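Long-range contacts in glycoside hydrolase, GH17 family (Formosa sp. Hel1_33_131, PDB 6FCG), which hydrolyses laminarin as an endo-laminarinase of glycoside hydrolase family 17, probably cutting internal beta-1,3-glucosidic linkages: residues D74-L78 against E351-E355; E139-A144 against V184-W188; K378-W384 against I402-G408. One frame throughout, in Å; residues are numbered along the deposited sequence.

Contact 1. Residues D74-L78 against E351-E355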
loop_
_atom_site.group_PDB
_atom_site.type_symbol
_atom_site.label_atom_id
_atom_site.label_comp_id
_atom_site.label_asym_id
_atom_site.label_seq_id
_atom_site.Cartn_x
_atom_site.Cartn_y
_atom_site.Cartn_z
ATOM N N ASP A 74 12.246 28.519 34.637
ATOM C CA ASP A 74 11.114 27.577 34.561
ATOM C C ASP A 74 10.260 27.599 35.801
ATOM O O ASP A 74 9.029 27.617 35.733
ATOM C CB ASP A 74 11.599 26.139 34.318
ATOM C CG ASP A 74 12.236 25.955 32.967
ATOM O OD1 ASP A 74 12.223 26.910 32.161
ATOM O OD2 ASP A 74 12.796 24.872 32.681
ATOM N N MET A 75 10.923 27.588 36.943
ATOM C CA MET A 75 10.217 27.609 38.204
ATOM C C MET A 75 9.346 28.844 38.317
ATOM O O MET A 75 8.206 28.740 38.786
ATOM C CB MET A 75 11.188 27.549 39.384
ATOM C CG MET A 75 11.992 26.269 39.561
ATOM S SD MET A 75 11.076 24.731 39.624
ATOM C CE MET A 75 11.164 24.203 37.892
ATOM N N LYS A 76 9.868 30.002 37.902
ATOM C CA LYS A 76 9.091 31.238 37.978
ATOM C C LYS A 76 7.850 31.143 37.093
ATOM O O LYS A 76 6.754 31.489 37.546
ATOM C CB LYS A 76 9.915 32.478 37.627
ATOM C CG LYS A 76 11.052 32.796 38.600
ATOM C CD LYS A 76 11.496 34.258 38.550
ATOM C CE LYS A 76 12.937 34.484 38.991
ATOM N NZ LYS A 76 13.836 35.011 37.941
ATOM N N ILE A 77 8.024 30.638 35.865
ATOM C CA ILE A 77 6.922 30.403 34.934
ATOM C C ILE A 77 5.851 29.458 35.505
ATOM O O ILE A 77 4.636 29.732 35.413
ATOM C CB ILE A 77 7.437 29.846 33.588
ATOM C CG1 ILE A 77 8.228 30.899 32.842
ATOM C CG2 ILE A 77 6.283 29.355 32.699
ATOM C CD1 ILE A 77 9.198 30.336 31.840
ATOM N N LEU A 78 6.276 28.338 36.067
ATOM C CA LEU A 78 5.321 27.382 36.599
ATOM C C LEU A 78 4.598 27.951 37.786
ATOM O O LEU A 78 3.398 27.702 37.976
ATOM C CB LEU A 78 6.023 26.068 36.982
ATOM C CG LEU A 78 6.654 25.278 35.836
ATOM C CD1 LEU A 78 7.239 23.988 36.374
ATOM C CD2 LEU A 78 5.643 24.984 34.743
ATOM N N GLU A 351 3.435 17.390 29.842
ATOM C CA GLU A 351 4.501 17.863 30.746
ATOM C C GLU A 351 4.558 19.406 30.688
ATOM O O GLU A 351 3.828 20.030 29.908
ATOM C CB GLU A 351 5.868 17.185 30.472
ATOM C CG GLU A 351 6.658 17.690 29.284
ATOM C CD GLU A 351 8.031 17.101 29.069
ATOM O OE1 GLU A 351 8.960 17.268 29.887
ATOM O OE2 GLU A 351 8.159 16.513 27.985
ATOM N N ALA A 352 5.412 20.022 31.489
ATOM C CA ALA A 352 5.506 21.484 31.486
ATOM C C ALA A 352 6.011 22.037 30.158
ATOM O O ALA A 352 5.308 22.828 29.510
ATOM C CB ALA A 352 6.375 21.982 32.622
ATOM N N PHE A 353 7.196 21.596 29.754
ATOM C CA PHE A 353 7.876 22.081 28.533
ATOM C C PHE A 353 8.222 20.930 27.584
ATOM O O PHE A 353 8.619 19.867 27.996
ATOM C CB PHE A 353 9.181 22.811 28.895
ATOM C CG PHE A 353 8.996 24.021 29.784
ATOM C CD1 PHE A 353 8.789 25.275 29.238
ATOM C CD2 PHE A 353 9.006 23.896 31.166
ATOM C CE1 PHE A 353 8.590 26.373 30.035
ATOM C CE2 PHE A 353 8.810 25.010 31.983
ATOM C CZ PHE A 353 8.600 26.243 31.420
ATOM N N ASP A 354 8.089 21.166 26.290
ATOM C CA ASP A 354 8.613 20.248 25.274
ATOM C C ASP A 354 10.072 19.958 25.585
ATOM O O ASP A 354 10.847 20.852 25.924
ATOM C CB ASP A 354 8.548 20.855 23.858
ATOM C CG ASP A 354 7.151 20.914 23.301
ATOM O OD1 ASP A 354 6.234 20.301 23.863
ATOM O OD2 ASP A 354 6.964 21.622 22.293
ATOM N N GLU A 355 10.422 18.691 25.450
ATOM C CA GLU A 355 11.761 18.211 25.718
ATOM C C GLU A 355 12.252 17.458 24.488
ATOM O O GLU A 355 11.910 16.298 24.289
ATOM C CB GLU A 355 11.742 17.319 26.956
ATOM C CG GLU A 355 11.544 18.112 28.259
ATOM C CD GLU A 355 12.084 17.392 29.480
ATOM O OE1 GLU A 355 11.336 16.598 30.130
ATOM O OE2 GLU A 355 13.276 17.550 29.763
#
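In the TIM barrel of GH17 enzymes, helix 68-80 links strands 50-53 and 83-87; here it receives the loop 351-355, whose Ala352 is also backbone-bonded to Ser53 on the first strand, consistent with closure of the barrel. Asp74, Ile77 and Leu78 lie on one face of the helix, all with chi1 in the m well, and Phe353 (chi1 m, chi2 -90°) reaches in between them. Asp74 sits over one face of the ring, its CG 3.7 Å from Phe353 CE2. Its carboxylate is held there by Tyr54, Arg58 and Arg397, and Arg397 also makes a cation-pi contact with Phe353. Ile77, mt, brings its CG2 within 4.1 Å of Phe353 CZ. Leu78 has a CB that points sideways, yet its mt rotamer carries CD2 to 3.7 Å from Ala352 CB and 4.2 Å from Phe353 CE2.

Contact 2. Residues E139-A144 against V184-W188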
loop_
_atom_site.group_PDB
_atom_site.type_symbol
_atom_site.label_atom_id
_atom_site.label_comp_id
_atom_site.label_asym_id
_atom_site.label_seq_id
_atom_site.Cartn_x
_atom_site.Cartn_y
_atom_site.Cartn_z
ATOM N N GLU A 139 17.853 -7.493 39.546
ATOM C CA GLU A 139 17.829 -6.072 39.694
ATOM C C GLU A 139 19.225 -5.526 39.261
ATOM O O GLU A 139 20.208 -6.257 39.211
ATOM C CB GLU A 139 17.428 -5.828 41.152
ATOM C CG GLU A 139 18.573 -5.337 42.009
ATOM C CD GLU A 139 18.135 -4.741 43.381
ATOM O OE1 GLU A 139 17.130 -4.008 43.508
ATOM O OE2 GLU A 139 18.809 -5.042 44.393
ATOM N N SER A 140 19.293 -4.258 38.874
ATOM C CA SER A 140 20.578 -3.625 38.607
ATOM C C SER A 140 21.345 -3.419 39.911
ATOM O O SER A 140 20.773 -2.969 40.912
ATOM C CB SER A 140 20.377 -2.272 37.905
ATOM O OG SER A 140 21.600 -1.555 37.800
ATOM N N GLU A 141 22.649 -3.680 39.873
ATOM C CA GLU A 141 23.539 -3.369 40.980
ATOM C C GLU A 141 23.479 -1.846 41.330
ATOM O O GLU A 141 23.729 -1.468 42.475
ATOM C CB GLU A 141 25.008 -3.727 40.651
ATOM C CG GLU A 141 26.029 -3.723 41.850
ATOM C CD GLU A 141 26.488 -5.142 42.310
ATOM O OE1 GLU A 141 26.934 -5.839 41.377
ATOM O OE2 GLU A 141 26.462 -5.575 43.537
ATOM N N ASN A 142 23.141 -0.987 40.356
ATOM C CA ASN A 142 23.084 0.455 40.585
ATOM C C ASN A 142 21.823 1.027 41.265
ATOM O O ASN A 142 21.792 2.225 41.549
ATOM C CB ASN A 142 23.301 1.195 39.271
ATOM C CG ASN A 142 24.640 0.878 38.652
ATOM O OD1 ASN A 142 25.659 0.842 39.328
ATOM N ND2 ASN A 142 24.646 0.700 37.363
ATOM N N ASN A 143 20.817 0.201 41.532
ATOM C CA ASN A 143 19.619 0.708 42.202
ATOM C C ASN A 143 19.952 1.230 43.620
ATOM O O ASN A 143 19.483 2.297 44.012
ATOM C CB ASN A 143 18.510 -0.344 42.234
ATOM C CG ASN A 143 17.966 -0.663 40.861
ATOM O OD1 ASN A 143 18.160 0.086 39.900
ATOM N ND2 ASN A 143 17.268 -1.772 40.756
ATOM N N ALA A 144 20.817 0.519 44.348
ATOM C CA ALA A 144 21.151 0.880 45.735
ATOM C C ALA A 144 21.632 2.327 45.859
ATOM O O ALA A 144 21.077 3.096 46.643
ATOM C CB ALA A 144 22.170 -0.086 46.306
ATOM N N VAL A 184 11.204 -6.275 43.489
ATOM C CA VAL A 184 12.287 -5.276 43.552
ATOM C C VAL A 184 11.746 -3.859 43.946
ATOM O O VAL A 184 12.340 -3.201 44.781
ATOM C CB VAL A 184 13.396 -5.375 42.432
ATOM C CG1 VAL A 184 13.298 -6.640 41.577
ATOM C CG2 VAL A 184 13.331 -4.143 41.585
ATOM N N ILE A 185 10.589 -3.448 43.466
ATOM C CA ILE A 185 10.013 -2.200 43.972
ATOM C C ILE A 185 9.676 -2.287 45.479
ATOM O O ILE A 185 9.993 -1.364 46.228
ATOM C CB ILE A 185 8.771 -1.775 43.193
ATOM C CG1 ILE A 185 9.047 -1.744 41.691
ATOM C CG2 ILE A 185 8.251 -0.435 43.703
ATOM C CD1 ILE A 185 10.269 -0.977 41.231
ATOM N N LEU A 186 9.063 -3.401 45.897
ATOM C CA LEU A 186 8.738 -3.675 47.288
ATOM C C LEU A 186 9.953 -3.587 48.194
ATOM O O LEU A 186 9.916 -2.971 49.255
ATOM C CB LEU A 186 8.127 -5.069 47.410
ATOM C CG LEU A 186 7.764 -5.591 48.821
ATOM C CD1 LEU A 186 6.677 -4.744 49.464
ATOM C CD2 LEU A 186 7.320 -7.044 48.733
ATOM N N LYS A 187 11.038 -4.200 47.763
ATOM C CA LYS A 187 12.301 -4.143 48.491
ATOM C C LYS A 187 12.693 -2.706 48.851
ATOM O O LYS A 187 12.983 -2.394 49.998
ATOM C CB LYS A 187 13.394 -4.797 47.663
ATOM C CG LYS A 187 14.730 -4.909 48.356
ATOM C CD LYS A 187 15.846 -5.149 47.346
ATOM C CE LYS A 187 17.193 -5.041 48.022
ATOM N NZ LYS A 187 18.279 -5.180 47.009
ATOM N N TRP A 188 12.715 -1.834 47.855
ATOM C CA TRP A 188 13.156 -0.458 48.064
ATOM C C TRP A 188 12.108 0.405 48.745
ATOM O O TRP A 188 12.446 1.290 49.517
ATOM C CB TRP A 188 13.652 0.162 46.753
ATOM C CG TRP A 188 14.880 -0.509 46.260
ATOM C CD1 TRP A 188 15.005 -1.240 45.130
ATOM C CD2 TRP A 188 16.135 -0.570 46.925
ATOM N NE1 TRP A 188 16.280 -1.731 45.025
ATOM C CE2 TRP A 188 16.996 -1.334 46.119
ATOM C CE3 TRP A 188 16.618 -0.045 48.137
ATOM C CZ2 TRP A 188 18.309 -1.581 46.462
ATOM C CZ3 TRP A 188 17.927 -0.285 48.486
ATOM C CH2 TRP A 188 18.768 -1.056 47.645
#
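Start at Glu139, which does most of the work. Its CB points at helix 182-197, and with chi1 off the usual wells at 107° the carboxylate splits between two partners: OE2 forms a salt bridge with Lys187 NZ at 2.7 Å, while OE1 accepts the indole N-H of Trp188, NE1 to OE1 2.9 Å, near the plane of the ring. Glu139 OE1 also lies 4.1 Å from Val184 CB. Ser140 then turns the chain away. Its OG takes Asn142 N at 3.0 Å, a capping bond, and its O takes Asn143 N at 3.2 Å, closing a type I turn that leads into helix 143-156. Asn143 comes back towards the partner helix, with its CB 3.8 Å from Trp188 NE1, but its amide serves the neighbouring loop, ND2 binding Asp124 O. Ala144 completes the surface, its CB 3.8 Å from Trp188 CH2. Beyond the indole, Val166 of strand 161-168 and the edge-to-face ring of His191 help bury it. The lead-in and first turn of helix 143-156 thus meet the first turns of helix 182-197, joining consecutive beta-alpha units around a TIM barrel.

Contact 3. Residues K378-W384 against I402-G408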
loop_
_atom_site.group_PDB
_atom_site.type_symbol
_atom_site.label_atom_id
_atom_site.label_comp_id
_atom_site.label_asym_id
_atom_site.label_seq_id
_atom_site.Cartn_x
_atom_site.Cartn_y
_atom_site.Cartn_z
ATOM N N LYS A 378 7.196 29.521 24.026
ATOM C CA LYS A 378 5.888 29.896 23.526
ATOM C C LYS A 378 4.775 29.089 24.201
ATOM O O LYS A 378 4.903 27.888 24.420
ATOM C CB LYS A 378 5.798 29.707 22.029
ATOM C CG LYS A 378 6.698 30.642 21.244
ATOM C CD LYS A 378 6.030 31.016 19.925
ATOM C CE LYS A 378 6.777 32.111 19.181
ATOM N NZ LYS A 378 8.086 31.580 18.719
ATOM N N ALA A 379 3.693 29.761 24.568
ATOM C CA ALA A 379 2.553 29.111 25.188
ATOM C C ALA A 379 1.658 28.540 24.099
ATOM O O ALA A 379 1.173 29.269 23.248
ATOM C CB ALA A 379 1.776 30.106 26.049
ATOM N N LYS A 380 1.418 27.234 24.170
ATOM C CA LYS A 380 0.498 26.559 23.260
ATOM C C LYS A 380 -0.938 26.922 23.596
ATOM O O LYS A 380 -1.221 27.435 24.688
ATOM C CB LYS A 380 0.663 25.044 23.349
ATOM C CG LYS A 380 2.010 24.534 22.861
ATOM C CD LYS A 380 2.198 23.080 23.234
ATOM C CE LYS A 380 3.558 22.553 22.785
ATOM N NZ LYS A 380 3.741 21.097 23.090
ATOM N N TYR A 381 -1.836 26.626 22.670
ATOM C CA TYR A 381 -3.248 26.986 22.774
ATOM C C TYR A 381 -3.842 26.872 24.170
ATOM O O TYR A 381 -4.542 27.785 24.641
ATOM C CB TYR A 381 -4.102 26.172 21.792
ATOM C CG TYR A 381 -5.564 26.554 21.870
ATOM C CD1 TYR A 381 -6.005 27.791 21.388
ATOM C CD2 TYR A 381 -6.499 25.709 22.478
ATOM C CE1 TYR A 381 -7.337 28.160 21.484
ATOM C CE2 TYR A 381 -7.831 26.063 22.584
ATOM C CZ TYR A 381 -8.248 27.289 22.084
ATOM O OH TYR A 381 -9.579 27.632 22.155
ATOM N N VAL A 382 -3.559 25.747 24.823
ATOM C CA VAL A 382 -4.013 25.488 26.193
ATOM C C VAL A 382 -3.810 26.651 27.177
ATOM O O VAL A 382 -4.653 26.835 28.058
ATOM C CB VAL A 382 -3.388 24.176 26.736
ATOM C CG1 VAL A 382 -1.873 24.258 26.854
ATOM C CG2 VAL A 382 -4.013 23.753 28.056
ATOM N N LEU A 383 -2.713 27.408 27.030
ATOM C CA LEU A 383 -2.377 28.538 27.928
ATOM C C LEU A 383 -2.518 29.951 27.345
ATOM O O LEU A 383 -2.118 30.914 27.993
ATOM C CB LEU A 383 -0.926 28.397 28.441
ATOM C CG LEU A 383 -0.536 27.150 29.228
ATOM C CD1 LEU A 383 0.883 27.279 29.762
ATOM C CD2 LEU A 383 -1.519 26.896 30.361
ATOM N N TRP A 384 -3.031 30.092 26.125
ATOM C CA TRP A 384 -3.197 31.431 25.506
ATOM C C TRP A 384 -3.970 32.364 26.396
ATOM O O TRP A 384 -3.644 33.525 26.506
ATOM C CB TRP A 384 -3.974 31.332 24.197
ATOM C CG TRP A 384 -3.238 30.773 23.023
ATOM C CD1 TRP A 384 -1.978 30.225 23.001
ATOM C CD2 TRP A 384 -3.736 30.697 21.705
ATOM N NE1 TRP A 384 -1.678 29.822 21.735
ATOM C CE2 TRP A 384 -2.749 30.097 20.923
ATOM C CE3 TRP A 384 -4.941 31.077 21.105
ATOM C CZ2 TRP A 384 -2.928 29.855 19.557
ATOM C CZ3 TRP A 384 -5.112 30.860 19.759
ATOM C CH2 TRP A 384 -4.110 30.248 18.994
ATOM N N ILE A 402 7.191 35.170 27.014
ATOM C CA ILE A 402 6.197 34.135 26.850
ATOM C C ILE A 402 5.113 34.626 25.904
ATOM O O ILE A 402 4.197 35.345 26.281
ATOM C CB ILE A 402 5.614 33.653 28.184
ATOM C CG1 ILE A 402 6.730 33.283 29.167
ATOM C CG2 ILE A 402 4.711 32.452 27.969
ATOM C CD1 ILE A 402 7.804 32.359 28.631
ATOM N N THR A 403 5.225 34.148 24.673
ATOM C CA THR A 403 4.391 34.515 23.539
ATOM C C THR A 403 3.408 33.388 23.238
ATOM O O THR A 403 3.650 32.234 23.581
ATOM C CB THR A 403 5.338 34.799 22.372
ATOM O OG1 THR A 403 5.713 36.152 22.498
ATOM C CG2 THR A 403 4.746 34.595 20.996
ATOM N N LYS A 404 2.277 33.730 22.636
ATOM C CA LYS A 404 1.333 32.734 22.136
ATOM C C LYS A 404 1.839 32.067 20.865
ATOM O O LYS A 404 2.391 32.731 19.998
ATOM C CB LYS A 404 -0.011 33.391 21.887
ATOM C CG LYS A 404 -0.851 33.563 23.150
ATOM C CD LYS A 404 -1.510 34.929 23.312
ATOM C CE LYS A 404 -2.310 35.369 22.102
ATOM N NZ LYS A 404 -3.216 36.510 22.391
ATOM N N THR A 405 1.664 30.742 20.760
ATOM C CA THR A 405 1.883 30.001 19.487
ATOM C C THR A 405 0.867 30.490 18.476
ATOM O O THR A 405 -0.167 31.015 18.887
ATOM C CB THR A 405 1.700 28.457 19.621
ATOM O OG1 THR A 405 0.428 28.168 20.201
ATOM C CG2 THR A 405 2.812 27.819 20.481
ATOM N N TYR A 406 1.167 30.353 17.175
ATOM C CA TYR A 406 0.274 30.831 16.080
ATOM C C TYR A 406 -0.077 32.334 16.120
ATOM O O TYR A 406 -1.045 32.765 15.481
ATOM C CB TYR A 406 -1.062 30.053 16.085
ATOM C CG TYR A 406 -0.940 28.593 15.809
ATOM C CD1 TYR A 406 -1.073 28.108 14.510
ATOM C CD2 TYR A 406 -0.713 27.685 16.843
ATOM C CE1 TYR A 406 -0.984 26.771 14.244
ATOM C CE2 TYR A 406 -0.622 26.326 16.589
ATOM C CZ TYR A 406 -0.767 25.878 15.281
ATOM O OH TYR A 406 -0.672 24.544 15.026
ATOM N N ASN A 407 0.661 33.130 16.883
ATOM C CA ASN A 407 0.290 34.523 17.131
ATOM C C ASN A 407 -1.061 34.714 17.738
ATOM O O ASN A 407 -1.691 35.754 17.541
ATOM C CB ASN A 407 0.434 35.358 15.865
ATOM C CG ASN A 407 1.809 35.851 15.772
ATOM O OD1 ASN A 407 2.165 36.633 16.631
ATOM N ND2 ASN A 407 2.656 35.255 14.928
ATOM N N GLY A 408 -1.503 33.707 18.486
ATOM C CA GLY A 408 -2.807 33.754 19.110
ATOM C C GLY A 408 -3.961 33.719 18.153
ATOM O O GLY A 408 -5.073 34.127 18.512
#
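In the C-terminal part of the GH17 chain, the loop between helices 326-342 and 384-388 runs beside the segment between strand 400-401 and helix 410-416, the two sharing a single parallel bridge, Ala379 with Lys404. Both backbone polar groups of Ala379 are used across it: Ala379 N donates to Thr403 O at 2.7 Å, and Ala379 O accepts Thr405 N at 2.9 Å. Lys378 CA adds a C-H...O contact to the same Thr403 O, 3.2 Å.

Further along, Trp384 NE1 donates to Thr405 OG1 at 3.1 Å. That hydroxyl has a second partner, Glu326 OE1, which is also hydrogen-bonded to Tyr381 N, so one acid on helix 326-342 ties into both loops. Thr405 O, meanwhile, accepts Gly408 N at 3.0 Å, closing a turn in which Tyr406, Asn407 and Gly408 all have positive phi. In the other loop, Leu383 N to Lys380 O (2.8 Å) and Trp384 N to Tyr381 O (3.1 Å) lead into helix 384-388.

The Trp384 indole is covered on one face by two CH-pi contacts: Lys404 CG lies 3.9 Å from the centroid of the five-membered ring, and Gly408 CA 3.7 Å from that of the six-membered ring. A CB on Gly408 would run into Lys404 CE. The charged ends go elsewhere: Lys404 NZ to Asp388, and Lys380 NZ to Asp354, Ser310 and the carbonyl of Gly371. Tyr406 OH bonds to Glu416.

Ala379 N and O, the indole N-H and the Thr405 hydroxyl thus all have partners, and the indole face is left to CH-pi contacts.

How the contacts relate
Contacts 1 and 3 are neighbours, their centres about 14 Å apart on the same side of the chain's centre. They touch directly through a salt bridge, Asp354 OD1 to Lys380 NZ at 2.7 Å, and through packing of Ile77 CD1 against Ile402 CD1 at 4.0 Å, so loop 351-355 is tied to loop 378-384, and helix 68-80 to segment 402-408. Contact 2 lies on the opposite side of the chain's centre from contact 3, about 42 Å away between centres, and about 30 Å from the centre of contact 1. In sequence it falls between the two halves of contact 1, while contact 3 follows both. The catalytic centre of GH17 enzymes lies at the C-terminal ends of the barrel strands.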